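Local coordinates for protein endoglycosidase (Bacteroides thetaiotaomicron, PDB 6Q64) that probably hydrolyses glycosidic bonds in complex N-glycans, as a glycoside hydrolase of family 18, at residues T280-E285 against K325-I330; Y251-Y256 against I268-L273; Q312-A317 against L348-Y353. The protein carries 1 engineered substitution. All blocks are in the same frame, centred on the assembly; numbering follows the deposited sequence.

Contact 1: residues T280-E285 against K325-I330; sequences TIITVE and KRIGGI
T280 O is the acceptor at which the two segments meet: G328 N and G329 N, neighbours in sequence, both point at it through weak hydrogen bonds. G328 N lies 3.1 Å from T280 O, and G329 N lies 3.2 Å from T280 O. Each bond is markedly bent, so the oxygen is held by a fork rather than by one straight bond. Two residues further along the strand, I282 N donates to G329 O over 3.1 Å at a straighter 157°, the donor tilted 29° from the carbonyl plane. The same oxygen G329 O also receives a CA-H contact from I281, and I330 CA makes the equivalent approach to I282 O at 3.1 Å. Because G329 has no side chain, I281 CG1 can lie alongside it, 3.8 Å from G329 CA.

The apolar part centres on I327. Its CG1 is anti to the backbone N (chi1 -165°), which sets that atom 3.5 Å from T280 O and 3.8 Å from I282 CG1, while CD1 meets T280 CG2 at 3.8 Å, the two side chains crossing at about a right angle. An alanine in place of I327 would probably leave a gap beside T280 CG2 and I282 CG1, and take away the packing against I268 of helix 261-268. Y316 of helix 311-317 covers I282 and I330 on the same side of the sheet. The whole is the start of a parallel pairing between neighbouring strands, 280-285 and 329-333, in the eight-stranded TIM barrel of family 18 glycoside hydrolases.

Contact 2: residues Y251-Y256 against I268-L273; sequences YIYQAY and INKPNL
Two tyrosine rings of strand 251-254, Y251 and Y253, each offer a face to a methyl group from the segment 268-273. Over the Y253 ring sits I268 CG2, 3.4 Å above the plane and displaced toward the rim, close to Y253 CD1 and Y253 CG. This is a close CH-pi contact, the methyl lying 18° off the ring normal. Over one face of Y251 lies L273 CD1, 4.2 Å from the ring centroid and likewise shifted toward the rim, while L273 CB rests 3.8 Å from Y251 CE2. These two side chains lie side by side and run in opposing senses.

L273 serves both tyrosines: besides covering Y251, its CD1 meets Y253 OH at 3.4 Å, the two side chains reaching tip to tip. K270 CG adds a looser touch to the same hydroxyl oxygen at 3.8 Å. The arrangement belongs to a beta-alpha-beta unit of the TIM barrel, in which Y251 and Y253 point from the strand toward the surrounding helical layer and the loop behind helix 261-268, whereas I252 points away and packs on F74 and W76 of another strand.

I268 closes that helix, and its CG2, anti to the carbonyl carbon, is the branch turned onto the ring of Y253. A type I turn from K270 to L273, with L273 N bonded to K270 O at 3.0 Å, then brings the leucine back toward the strand. The polar end of Y251 is held from outside the two segments, its OH bonding to K279 NZ and to the backbone oxygens of D274 and S245.

Contact 3: residues Q312-A317 against L348-Y353; sequences QILDYA and LRKALY
I313 places CG1 anti to its backbone N (chi1 -167°), and L314 places CG anti to its carbonyl carbon (chi1 -60°); on helix 312-317 these two branched side chains meet one small residue, A351 of helix 348-353, the isoleucine with CG1 itself and the leucine with CD2, one atom beyond CG. I313 CG1 comes within 3.6 Å of A351 CB. L314 reaches with its CD2 branch to the backbone beside that methyl, lying 3.6 Å from A351 CA, and the same branch passes 4.2 Å from the CG of K350. One turn further along its helix, A317 presents its own methyl, with A317 CB 4.0 Å from A351 CB and 3.3 Å from A351 O.

A351 is thus touched by side-chain atoms of three residues, at its CB, CA and O. Its size matters to the spacing, for the backbones come near each other here: the CA atoms of L314 and A351 are 4.9 Å apart. The interface is apolar and buried, except that K350 lies at its margin, partly open to solvent.

Around it, I313 also touches T332 on strand 329-333, which runs between these two helices in the chain. Turned another way on helix 312-317, D315 bonds to the hydroxyls of Y298, S300 and T261, while Y316 OH bonds to A255 O. The axes of the two segments approach to 8.4 Å and run in broadly the same direction, 33° apart, an arrangement characteristic of successive helices in the outer layer of a TIM barrel, packed side by side over the parallel strands.

In the fold
The three contacts sample one region of a TIM barrel from strand to outer helix. Contact 1 lies in the middle, its centre about 9 Å from the centres of both others, while contacts 2 and 3 are about 18 Å apart. Both segments of contact 2 precede those of contact 1 in the chain, whereas contacts 1 and 3 interleave, because strand 329-333 stands between helices 311-317 and 346-358. Strands 251-254 and 280-285 are neighbours in the sheet, joined where I281 N probably bonds to Y251 O at 2.8 Å. I330 of contact 1 packs on A351 of contact 3, so strand pairing and helix packing form one continuous core in this part of the barrel.

Contact 1: residues T280-E285 against K325-I330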
ATOM      1  N   THR A 280       2.794 -10.707  -0.588  1.00 63.20           N
ATOM      2  CA  THR A 280       1.338 -10.495  -0.696  1.00 64.43           C
ATOM      3  C   THR A 280       0.844  -9.775   0.568  1.00 65.61           C
ATOM      4  O   THR A 280       1.233 -10.140   1.706  1.00 63.88           O
ATOM      5  CB  THR A 280       0.609 -11.803  -0.995  1.00 62.00           C
ATOM      6  OG1 THR A 280       1.004 -12.275  -2.286  1.00 65.44           O
ATOM      7  CG2 THR A 280      -0.881 -11.587  -0.986  1.00 63.56           C
ATOM      8  N   ILE A 281       0.018  -8.761   0.370  1.00 64.84           N
ATOM      9  CA  ILE A 281      -0.675  -8.026   1.462  1.00 63.88           C
ATOM     10  C   ILE A 281      -2.172  -8.240   1.265  1.00 61.92           C
ATOM     11  O   ILE A 281      -2.644  -8.047   0.134  1.00 65.19           O
ATOM     12  CB  ILE A 281      -0.255  -6.541   1.475  1.00 64.72           C
ATOM     13  CG1 ILE A 281       1.095  -6.369   2.169  1.00 65.49           C
ATOM     14  CG2 ILE A 281      -1.289  -5.690   2.163  1.00 67.64           C
ATOM     15  CD1 ILE A 281       1.865  -5.169   1.710  1.00 65.53           C
ATOM     16  N   ILE A 282      -2.882  -8.647   2.314  1.00 60.87           N
ATOM     17  CA  ILE A 282      -4.358  -8.799   2.239  1.00 63.16           C
ATOM     18  C   ILE A 282      -4.984  -7.741   3.143  1.00 69.81           C
ATOM     19  O   ILE A 282      -4.451  -7.471   4.229  1.00 68.84           O
ATOM     20  CB  ILE A 282      -4.796 -10.220   2.585  1.00 64.63           C
ATOM     21  CG1 ILE A 282      -3.923 -10.860   3.670  1.00 63.93           C
ATOM     22  CG2 ILE A 282      -4.788 -11.038   1.315  1.00 72.27           C
ATOM     23  CD1 ILE A 282      -4.465 -12.183   4.205  1.00 61.70           C
ATOM     24  N   THR A 283      -6.055  -7.135   2.650  1.00 70.83           N
ATOM     25  CA  THR A 283      -6.654  -5.923   3.224  1.00 67.75           C
ATOM     26  C   THR A 283      -8.134  -6.159   3.452  1.00 71.23           C
ATOM     27  O   THR A 283      -8.809  -6.909   2.694  1.00 66.48           O
ATOM     28  CB  THR A 283      -6.434  -4.694   2.341  1.00 71.39           C
ATOM     29  OG1 THR A 283      -7.227  -4.804   1.150  1.00 68.30           O
ATOM     30  CG2 THR A 283      -4.966  -4.507   2.028  1.00 71.15           C
ATOM     31  N   VAL A 284      -8.606  -5.478   4.473  1.00 76.14           N
ATOM     32  CA  VAL A 284     -10.011  -5.550   4.906  1.00 80.27           C
ATOM     33  C   VAL A 284     -10.658  -4.155   4.768  1.00 74.90           C
ATOM     34  O   VAL A 284      -9.921  -3.153   4.512  1.00 67.65           O
ATOM     35  CB  VAL A 284     -10.009  -6.176   6.303  1.00 84.05           C
ATOM     36  CG1 VAL A 284      -9.488  -5.206   7.342  1.00 84.51           C
ATOM     37  CG2 VAL A 284     -11.389  -6.693   6.645  1.00 94.96           C
ATOM     38  N   GLU A 285     -11.995  -4.097   4.800  1.00 75.91           N
ATOM     39  CA  GLU A 285     -12.765  -2.901   4.351  1.00 81.95           C
ATOM     40  C   GLU A 285     -13.302  -2.174   5.586  1.00 80.64           C
ATOM     41  O   GLU A 285     -14.232  -2.688   6.244  1.00 81.77           O
ATOM     42  CB  GLU A 285     -13.772  -3.336   3.281  1.00 84.97           C
ATOM     43  CG  GLU A 285     -15.031  -2.514   3.130  1.00 95.29           C
ATOM     44  CD  GLU A 285     -14.962  -1.004   3.212  1.00100.20           C
ATOM     45  OE1 GLU A 285     -14.947  -0.340   2.136  1.00 98.20           O
ATOM     46  OE2 GLU A 285     -15.006  -0.507   4.359  1.00106.90           O
ATOM     47  N   LYS A 325       4.656 -20.630   4.904  1.00 66.07           N
ATOM     48  CA  LYS A 325       5.135 -19.243   5.040  1.00 65.63           C
ATOM     49  C   LYS A 325       3.992 -18.337   5.475  1.00 65.14           C
ATOM     50  O   LYS A 325       2.805 -18.649   5.228  1.00 64.26           O
ATOM     51  CB  LYS A 325       5.672 -18.732   3.709  1.00 66.70           C
ATOM     52  CG  LYS A 325       7.112 -19.126   3.477  1.00 72.67           C
ATOM     53  CD  LYS A 325       7.563 -18.830   2.090  1.00 76.59           C
ATOM     54  CE  LYS A 325       8.934 -19.385   1.804  1.00 75.90           C
ATOM     55  NZ  LYS A 325       9.167 -19.402   0.347  1.00 76.13           N
ATOM     56  N   ARG A 326       4.377 -17.229   6.086  1.00 63.77           N
ATOM     57  CA  ARG A 326       3.435 -16.283   6.708  1.00 63.55           C
ATOM     58  C   ARG A 326       3.204 -15.215   5.648  1.00 60.60           C
ATOM     59  O   ARG A 326       4.183 -14.828   4.948  1.00 61.81           O
ATOM     60  CB  ARG A 326       3.990 -15.813   8.062  1.00 65.69           C
ATOM     61  CG  ARG A 326       3.322 -14.584   8.657  1.00 63.62           C
ATOM     62  CD  ARG A 326       1.840 -14.780   8.933  1.00 64.19           C
ATOM     63  NE  ARG A 326       1.522 -15.929   9.764  1.00 61.87           N
ATOM     64  CZ  ARG A 326       1.780 -16.043  11.069  1.00 63.52           C
ATOM     65  NH1 ARG A 326       2.358 -15.075  11.763  1.00 68.47           N
ATOM     66  NH2 ARG A 326       1.407 -17.133  11.702  1.00 62.36           N
ATOM     67  N   ILE A 327       1.947 -14.824   5.497  1.00 58.29           N
ATOM     68  CA  ILE A 327       1.538 -13.714   4.601  1.00 59.37           C
ATOM     69  C   ILE A 327       2.514 -12.588   4.848  1.00 56.99           C
ATOM     70  O   ILE A 327       3.016 -12.518   5.933  1.00 62.08           O
ATOM     71  CB  ILE A 327       0.099 -13.281   4.892  1.00 62.52           C
ATOM     72  CG1 ILE A 327      -0.466 -12.429   3.765  1.00 64.32           C
ATOM     73  CG2 ILE A 327       0.019 -12.560   6.229  1.00 65.76           C
ATOM     74  CD1 ILE A 327      -0.675 -13.146   2.472  1.00 65.37           C
ATOM     75  N   GLY A 328       2.711 -11.736   3.869  1.00 61.04           N
ATOM     76  CA  GLY A 328       3.709 -10.665   3.911  1.00 63.96           C
ATOM     77  C   GLY A 328       3.220  -9.477   4.705  1.00 66.76           C
ATOM     78  O   GLY A 328       4.086  -8.729   5.187  1.00 65.05           O
ATOM     79  N   GLY A 329       1.901  -9.272   4.745  1.00 62.75           N
ATOM     80  CA  GLY A 329       1.293  -8.205   5.531  1.00 61.64           C
ATOM     81  C   GLY A 329      -0.218  -8.111   5.428  1.00 63.34           C
ATOM     82  O   GLY A 329      -0.842  -8.799   4.618  1.00 69.11           O
ATOM     83  N   ILE A 330      -0.782  -7.224   6.241  1.00 63.65           N
ATOM     84  CA  ILE A 330      -2.226  -6.883   6.245  1.00 66.09           C
ATOM     85  C   ILE A 330      -2.357  -5.365   6.214  1.00 63.11           C
ATOM     86  O   ILE A 330      -1.371  -4.681   6.540  1.00 65.39           O
ATOM     87  CB  ILE A 330      -2.915  -7.471   7.481  1.00 68.78           C
ATOM     88  CG1 ILE A 330      -2.311  -6.897   8.756  1.00 71.69           C
ATOM     89  CG2 ILE A 330      -2.839  -8.986   7.474  1.00 71.80           C
ATOM     90  CD1 ILE A 330      -3.358  -6.377   9.662  1.00 82.41           C
TER

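Contact 2: residues Y251-Y256 against I268-L273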
ATOM      1  N   TYR A 251       2.137  -7.372  -3.780  1.00 60.54           N
ATOM      2  CA  TYR A 251       0.872  -7.739  -4.449  1.00 63.23           C
ATOM      3  C   TYR A 251      -0.221  -7.493  -3.417  1.00 63.58           C
ATOM      4  O   TYR A 251      -0.220  -8.189  -2.384  1.00 65.45           O
ATOM      5  CB  TYR A 251       0.952  -9.192  -4.933  1.00 63.39           C
ATOM      6  CG  TYR A 251       2.291  -9.614  -5.502  1.00 63.57           C
ATOM      7  CD1 TYR A 251       2.952  -8.836  -6.427  1.00 69.32           C
ATOM      8  CD2 TYR A 251       2.909 -10.780  -5.116  1.00 63.10           C
ATOM      9  CE1 TYR A 251       4.197  -9.188  -6.921  1.00 70.66           C
ATOM     10  CE2 TYR A 251       4.152 -11.147  -5.601  1.00 65.47           C
ATOM     11  CZ  TYR A 251       4.797 -10.360  -6.523  1.00 65.33           C
ATOM     12  OH  TYR A 251       6.011 -10.706  -7.039  1.00 65.04           O
ATOM     13  N   ILE A 252      -1.082  -6.506  -3.636  1.00 63.78           N
ATOM     14  CA  ILE A 252      -2.026  -6.056  -2.570  1.00 65.93           C
ATOM     15  C   ILE A 252      -3.429  -6.396  -3.017  1.00 63.16           C
ATOM     16  O   ILE A 252      -3.856  -5.902  -4.097  1.00 68.00           O
ATOM     17  CB  ILE A 252      -1.894  -4.550  -2.256  1.00 67.84           C
ATOM     18  CG1 ILE A 252      -0.433  -4.143  -2.052  1.00 71.60           C
ATOM     19  CG2 ILE A 252      -2.758  -4.192  -1.068  1.00 62.78           C
ATOM     20  CD1 ILE A 252      -0.263  -2.720  -1.589  1.00 74.28           C
ATOM     21  N   TYR A 253      -4.109  -7.200  -2.225  1.00 60.23           N
ATOM     22  CA  TYR A 253      -5.460  -7.673  -2.579  1.00 66.40           C
ATOM     23  C   TYR A 253      -6.468  -7.054  -1.614  1.00 68.52           C
ATOM     24  O   TYR A 253      -6.212  -6.926  -0.421  1.00 67.45           O
ATOM     25  CB  TYR A 253      -5.539  -9.203  -2.597  1.00 68.66           C
ATOM     26  CG  TYR A 253      -4.577  -9.921  -3.519  1.00 68.38           C
ATOM     27  CD1 TYR A 253      -3.263 -10.115  -3.163  1.00 69.88           C
ATOM     28  CD2 TYR A 253      -4.987 -10.470  -4.714  1.00 67.60           C
ATOM     29  CE1 TYR A 253      -2.389 -10.808  -3.980  1.00 75.65           C
ATOM     30  CE2 TYR A 253      -4.120 -11.141  -5.553  1.00 69.41           C
ATOM     31  CZ  TYR A 253      -2.816 -11.328  -5.182  1.00 72.29           C
ATOM     32  OH  TYR A 253      -1.938 -12.044  -5.946  1.00 77.07           O
ATOM     33  N   GLN A 254      -7.596  -6.669  -2.193  1.00 71.27           N
ATOM     34  CA  GLN A 254      -8.842  -6.311  -1.514  1.00 69.62           C
ATOM     35  C   GLN A 254      -9.560  -7.598  -1.131  1.00 68.79           C
ATOM     36  O   GLN A 254     -10.479  -7.956  -1.832  1.00 77.81           O
ATOM     37  CB  GLN A 254      -9.692  -5.473  -2.463  1.00 72.59           C
ATOM     38  CG  GLN A 254      -9.258  -4.028  -2.553  1.00 77.00           C
ATOM     39  CD  GLN A 254      -8.281  -3.730  -3.658  1.00 80.11           C
ATOM     40  OE1 GLN A 254      -8.655  -3.522  -4.808  1.00 93.74           O
ATOM     41  NE2 GLN A 254      -7.024  -3.609  -3.290  1.00 80.35           N
ATOM     42  N   ALA A 255      -9.222  -8.205   0.002  1.00 69.20           N
ATOM     43  CA  ALA A 255      -9.930  -9.396   0.546  1.00 71.75           C
ATOM     44  C   ALA A 255     -11.105  -8.967   1.433  1.00 72.61           C
ATOM     45  O   ALA A 255     -11.268  -9.531   2.539  1.00 72.77           O
ATOM     46  CB  ALA A 255      -8.970 -10.273   1.324  1.00 70.74           C
ATOM     47  N   TYR A 256     -11.921  -8.035   0.957  1.00 73.30           N
ATOM     48  CA  TYR A 256     -12.985  -7.402   1.779  1.00 74.33           C
ATOM     49  C   TYR A 256     -14.064  -8.446   2.158  1.00 77.25           C
ATOM     50  O   TYR A 256     -14.315  -8.633   3.377  1.00 80.34           O
ATOM     51  CB  TYR A 256     -13.579  -6.192   1.049  1.00 72.16           C
ATOM     52  CG  TYR A 256     -12.647  -5.075   0.611  1.00 67.69           C
ATOM     53  CD1 TYR A 256     -11.420  -4.812   1.202  1.00 63.15           C
ATOM     54  CD2 TYR A 256     -13.070  -4.207  -0.381  1.00 68.85           C
ATOM     55  CE1 TYR A 256     -10.640  -3.731   0.797  1.00 64.93           C
ATOM     56  CE2 TYR A 256     -12.304  -3.129  -0.801  1.00 69.39           C
ATOM     57  CZ  TYR A 256     -11.087  -2.871  -0.201  1.00 69.85           C
ATOM     58  OH  TYR A 256     -10.371  -1.798  -0.687  1.00 74.69           O
ATOM     59  N   ILE A 268      -5.286 -15.430  -3.453  1.00 58.49           N
ATOM     60  CA  ILE A 268      -3.909 -14.857  -3.491  1.00 63.50           C
ATOM     61  C   ILE A 268      -2.884 -15.923  -3.882  1.00 65.97           C
ATOM     62  O   ILE A 268      -1.732 -15.533  -4.133  1.00 70.15           O
ATOM     63  CB  ILE A 268      -3.518 -14.196  -2.154  1.00 64.03           C
ATOM     64  CG1 ILE A 268      -3.473 -15.190  -1.005  1.00 64.57           C
ATOM     65  CG2 ILE A 268      -4.439 -13.045  -1.817  1.00 67.15           C
ATOM     66  CD1 ILE A 268      -2.752 -14.668   0.183  1.00 64.66           C
ATOM     67  N   ASN A 269      -3.278 -17.196  -3.887  1.00 70.84           N
ATOM     68  CA  ASN A 269      -2.428 -18.341  -4.299  1.00 67.98           C
ATOM     69  C   ASN A 269      -2.215 -18.316  -5.809  1.00 67.66           C
ATOM     70  O   ASN A 269      -3.088 -18.831  -6.531  1.00 71.64           O
ATOM     71  CB  ASN A 269      -3.046 -19.684  -3.944  1.00 69.40           C
ATOM     72  CG  ASN A 269      -2.017 -20.775  -4.062  1.00 65.90           C
ATOM     73  OD1 ASN A 269      -1.097 -20.656  -4.833  1.00 75.14           O
ATOM     74  ND2 ASN A 269      -2.129 -21.808  -3.266  1.00 67.51           N
ATOM     75  N   LYS A 270      -1.075 -17.761  -6.206  1.00 64.04           N
ATOM     76  CA  LYS A 270      -0.667 -17.370  -7.576  1.00 65.93           C
ATOM     77  C   LYS A 270       0.832 -17.637  -7.704  1.00 72.15           C
ATOM     78  O   LYS A 270       1.675 -16.739  -7.542  1.00 67.23           O
ATOM     79  CB  LYS A 270      -0.967 -15.890  -7.813  1.00 61.51           C
ATOM     80  CG  LYS A 270      -2.400 -15.492  -7.547  1.00 61.36           C
ATOM     81  CD  LYS A 270      -3.365 -16.160  -8.481  1.00 64.26           C
ATOM     82  CE  LYS A 270      -4.794 -16.116  -7.998  1.00 68.04           C
ATOM     83  NZ  LYS A 270      -5.764 -16.451  -9.060  1.00 70.10           N
ATOM     84  N   PRO A 271       1.212 -18.915  -7.911  1.00 75.10           N
ATOM     85  CA  PRO A 271       2.624 -19.266  -7.999  1.00 73.74           C
ATOM     86  C   PRO A 271       3.275 -18.689  -9.271  1.00 68.54           C
ATOM     87  O   PRO A 271       4.464 -18.629  -9.295  1.00 70.46           O
ATOM     88  CB  PRO A 271       2.592 -20.790  -7.877  1.00 73.46           C
ATOM     89  CG  PRO A 271       1.247 -21.171  -8.452  1.00 71.70           C
ATOM     90  CD  PRO A 271       0.317 -20.081  -7.991  1.00 73.75           C
ATOM     91  N   ASN A 272       2.506 -18.148 -10.214  1.00 70.26           N
ATOM     92  CA  ASN A 272       3.046 -17.357 -11.360  1.00 79.34           C
ATOM     93  C   ASN A 272       3.831 -16.130 -10.859  1.00 78.52           C
ATOM     94  O   ASN A 272       4.563 -15.534 -11.676  1.00 78.83           O
ATOM     95  CB  ASN A 272       1.950 -16.888 -12.347  1.00 94.21           C
ATOM     96  CG  ASN A 272       0.907 -15.890 -11.820  1.00 94.31           C
ATOM     97  OD1 ASN A 272       0.986 -14.688 -12.088  1.00 83.60           O
ATOM     98  ND2 ASN A 272      -0.135 -16.381 -11.151  1.00 87.73           N
ATOM     99  N   LEU A 273       3.611 -15.699  -9.608  1.00 74.37           N
ATOM    100  CA  LEU A 273       4.166 -14.433  -9.069  1.00 69.59           C
ATOM    101  C   LEU A 273       5.391 -14.749  -8.231  1.00 64.43           C
ATOM    102  O   LEU A 273       5.255 -15.595  -7.348  1.00 59.82           O
ATOM    103  CB  LEU A 273       3.151 -13.726  -8.173  1.00 70.86           C
ATOM    104  CG  LEU A 273       1.836 -13.302  -8.805  1.00 71.22           C
ATOM    105  CD1 LEU A 273       0.934 -12.719  -7.733  1.00 73.27           C
ATOM    106  CD2 LEU A 273       2.055 -12.293  -9.922  1.00 71.86           C
TER

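Contact 3: residues Q312-A317 against L348-Y353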
ATOM      1  N   GLN A 312     -11.782 -11.836  10.955  1.00 67.97           N
ATOM      2  CA  GLN A 312     -11.274 -11.538   9.581  1.00 66.35           C
ATOM      3  C   GLN A 312      -9.872 -10.957   9.715  1.00 65.37           C
ATOM      4  O   GLN A 312      -8.921 -11.635   9.332  1.00 71.46           O
ATOM      5  CB  GLN A 312     -12.192 -10.616   8.764  1.00 69.54           C
ATOM      6  CG  GLN A 312     -11.743 -10.354   7.328  1.00 68.94           C
ATOM      7  CD  GLN A 312     -12.789  -9.753   6.404  1.00 71.94           C
ATOM      8  OE1 GLN A 312     -13.202  -8.586   6.469  1.00 71.60           O
ATOM      9  NE2 GLN A 312     -13.210 -10.552   5.451  1.00 72.98           N
ATOM     10  N   ILE A 313      -9.699  -9.768  10.272  1.00 70.49           N
ATOM     11  CA  ILE A 313      -8.356  -9.104  10.273  1.00 69.00           C
ATOM     12  C   ILE A 313      -7.336  -9.937  11.073  1.00 67.25           C
ATOM     13  O   ILE A 313      -6.116  -9.817  10.835  1.00 68.80           O
ATOM     14  CB  ILE A 313      -8.425  -7.655  10.782  1.00 71.91           C
ATOM     15  CG1 ILE A 313      -7.117  -6.916  10.476  1.00 70.17           C
ATOM     16  CG2 ILE A 313      -8.786  -7.628  12.259  1.00 74.21           C
ATOM     17  CD1 ILE A 313      -7.237  -5.408  10.421  1.00 69.00           C
ATOM     18  N   LEU A 314      -7.765 -10.761  12.010  1.00 68.20           N
ATOM     19  CA  LEU A 314      -6.757 -11.433  12.865  1.00 70.22           C
ATOM     20  C   LEU A 314      -6.310 -12.690  12.142  1.00 75.84           C
ATOM     21  O   LEU A 314      -5.123 -13.043  12.283  1.00 78.02           O
ATOM     22  CB  LEU A 314      -7.341 -11.747  14.246  1.00 72.40           C
ATOM     23  CG  LEU A 314      -7.828 -10.541  15.047  1.00 70.58           C
ATOM     24  CD1 LEU A 314      -8.450 -10.991  16.350  1.00 74.91           C
ATOM     25  CD2 LEU A 314      -6.694  -9.580  15.308  1.00 70.10           C
ATOM     26  N   ASP A 315      -7.247 -13.333  11.429  1.00 71.69           N
ATOM     27  CA  ASP A 315      -6.938 -14.493  10.572  1.00 66.78           C
ATOM     28  C   ASP A 315      -5.909 -14.036   9.551  1.00 64.49           C
ATOM     29  O   ASP A 315      -4.870 -14.715   9.395  1.00 66.48           O
ATOM     30  CB  ASP A 315      -8.176 -15.044   9.875  1.00 71.41           C
ATOM     31  CG  ASP A 315      -7.916 -16.370   9.179  1.00 72.50           C
ATOM     32  OD1 ASP A 315      -7.299 -17.276   9.826  1.00 66.32           O
ATOM     33  OD2 ASP A 315      -8.297 -16.463   7.987  1.00 70.41           O
ATOM     34  N   TYR A 316      -6.175 -12.897   8.916  1.00 61.05           N
ATOM     35  CA  TYR A 316      -5.287 -12.364   7.855  1.00 59.56           C
ATOM     36  C   TYR A 316      -3.871 -12.217   8.428  1.00 61.91           C
ATOM     37  O   TYR A 316      -2.880 -12.716   7.904  1.00 60.94           O
ATOM     38  CB  TYR A 316      -5.852 -11.072   7.273  1.00 55.45           C
ATOM     39  CG  TYR A 316      -7.081 -11.230   6.420  1.00 56.22           C
ATOM     40  CD1 TYR A 316      -7.898 -12.353   6.482  1.00 64.04           C
ATOM     41  CD2 TYR A 316      -7.445 -10.242   5.525  1.00 56.90           C
ATOM     42  CE1 TYR A 316      -9.042 -12.488   5.689  1.00 64.06           C
ATOM     43  CE2 TYR A 316      -8.601 -10.337   4.751  1.00 58.45           C
ATOM     44  CZ  TYR A 316      -9.412 -11.453   4.847  1.00 62.32           C
ATOM     45  OH  TYR A 316     -10.536 -11.544   4.085  1.00 69.25           O
ATOM     46  N   ALA A 317      -3.757 -11.548   9.554  1.00 68.99           N
ATOM     47  CA  ALA A 317      -2.431 -11.197  10.101  1.00 68.62           C
ATOM     48  C   ALA A 317      -1.658 -12.469  10.432  1.00 61.55           C
ATOM     49  O   ALA A 317      -0.436 -12.365  10.458  1.00 63.51           O
ATOM     50  CB  ALA A 317      -2.586 -10.319  11.323  1.00 72.29           C
ATOM     51  N   LEU A 348      -6.148  -2.748  13.690  1.00 72.22           N
ATOM     52  CA  LEU A 348      -4.800  -2.806  13.088  1.00 71.19           C
ATOM     53  C   LEU A 348      -3.749  -3.182  14.155  1.00 70.57           C
ATOM     54  O   LEU A 348      -2.944  -4.082  13.890  1.00 75.71           O
ATOM     55  CB  LEU A 348      -4.504  -1.478  12.394  1.00 72.12           C
ATOM     56  CG  LEU A 348      -3.263  -1.493  11.507  1.00 76.20           C
ATOM     57  CD1 LEU A 348      -3.371  -2.551  10.408  1.00 77.64           C
ATOM     58  CD2 LEU A 348      -3.015  -0.114  10.904  1.00 78.01           C
ATOM     59  N   ARG A 349      -3.738  -2.548  15.327  1.00 73.79           N
ATOM     60  CA  ARG A 349      -2.675  -2.769  16.355  1.00 71.86           C
ATOM     61  C   ARG A 349      -2.704  -4.225  16.865  1.00 66.37           C
ATOM     62  O   ARG A 349      -1.621  -4.864  17.085  1.00 61.75           O
ATOM     63  CB  ARG A 349      -2.917  -1.842  17.540  1.00 74.83           C
ATOM     64  CG  ARG A 349      -2.138  -0.541  17.515  1.00 81.89           C
ATOM     65  CD  ARG A 349      -2.264   0.122  18.876  1.00 84.79           C
ATOM     66  NE  ARG A 349      -2.448   1.552  18.749  1.00 86.74           N
ATOM     67  CZ  ARG A 349      -1.460   2.422  18.571  1.00 87.06           C
ATOM     68  NH1 ARG A 349      -0.200   2.013  18.514  1.00 82.85           N
ATOM     69  NH2 ARG A 349      -1.735   3.714  18.465  1.00 83.93           N
ATOM     70  N   LYS A 350      -3.916  -4.690  17.131  1.00 60.05           N
ATOM     71  CA  LYS A 350      -4.169  -6.051  17.610  1.00 63.81           C
ATOM     72  C   LYS A 350      -3.685  -7.018  16.529  1.00 66.03           C
ATOM     73  O   LYS A 350      -2.897  -7.931  16.848  1.00 69.59           O
ATOM     74  CB  LYS A 350      -5.661  -6.246  17.881  1.00 64.00           C
ATOM     75  CG  LYS A 350      -5.980  -7.379  18.846  1.00 65.52           C
ATOM     76  CD  LYS A 350      -7.446  -7.501  19.057  1.00 69.71           C
ATOM     77  CE  LYS A 350      -7.813  -7.587  20.520  1.00 78.30           C
ATOM     78  NZ  LYS A 350      -7.639  -8.985  21.001  1.00 87.82           N
ATOM     79  N   ALA A 351      -4.143  -6.814  15.295  1.00 66.56           N
ATOM     80  CA  ALA A 351      -3.823  -7.682  14.144  1.00 63.34           C
ATOM     81  C   ALA A 351      -2.308  -7.845  14.085  1.00 62.08           C
ATOM     82  O   ALA A 351      -1.854  -8.983  14.196  1.00 64.61           O
ATOM     83  CB  ALA A 351      -4.391  -7.117  12.878  1.00 64.55           C
ATOM     84  N   LEU A 352      -1.544  -6.753  14.052  1.00 59.95           N
ATOM     85  CA  LEU A 352      -0.055  -6.826  13.947  1.00 59.14           C
ATOM     86  C   LEU A 352       0.557  -7.441  15.199  1.00 60.47           C
ATOM     87  O   LEU A 352       1.643  -7.992  15.089  1.00 68.18           O
ATOM     88  CB  LEU A 352       0.502  -5.437  13.664  1.00 57.01           C
ATOM     89  CG  LEU A 352      -0.048  -4.867  12.364  1.00 63.60           C
ATOM     90  CD1 LEU A 352       0.418  -3.461  12.116  1.00 63.81           C
ATOM     91  CD2 LEU A 352       0.360  -5.768  11.203  1.00 68.26           C
ATOM     92  N   TYR A 353      -0.130  -7.386  16.329  1.00 59.17           N
ATOM     93  CA  TYR A 353       0.355  -8.000  17.578  1.00 58.94           C
ATOM     94  C   TYR A 353       0.161  -9.510  17.439  1.00 60.25           C
ATOM     95  O   TYR A 353       1.030 -10.306  17.857  1.00 68.01           O
ATOM     96  CB  TYR A 353      -0.373  -7.405  18.790  1.00 56.68           C
ATOM     97  CG  TYR A 353      -0.188  -8.206  20.063  1.00 54.63           C
ATOM     98  CD1 TYR A 353       1.042  -8.240  20.705  1.00 56.15           C
ATOM     99  CD2 TYR A 353      -1.243  -8.907  20.633  1.00 54.49           C
ATOM    100  CE1 TYR A 353       1.237  -9.002  21.852  1.00 61.12           C
ATOM    101  CE2 TYR A 353      -1.065  -9.662  21.775  1.00 59.57           C
ATOM    102  CZ  TYR A 353       0.184  -9.736  22.374  1.00 61.89           C
ATOM    103  OH  TYR A 353       0.342 -10.459  23.524  1.00 66.64           O
TER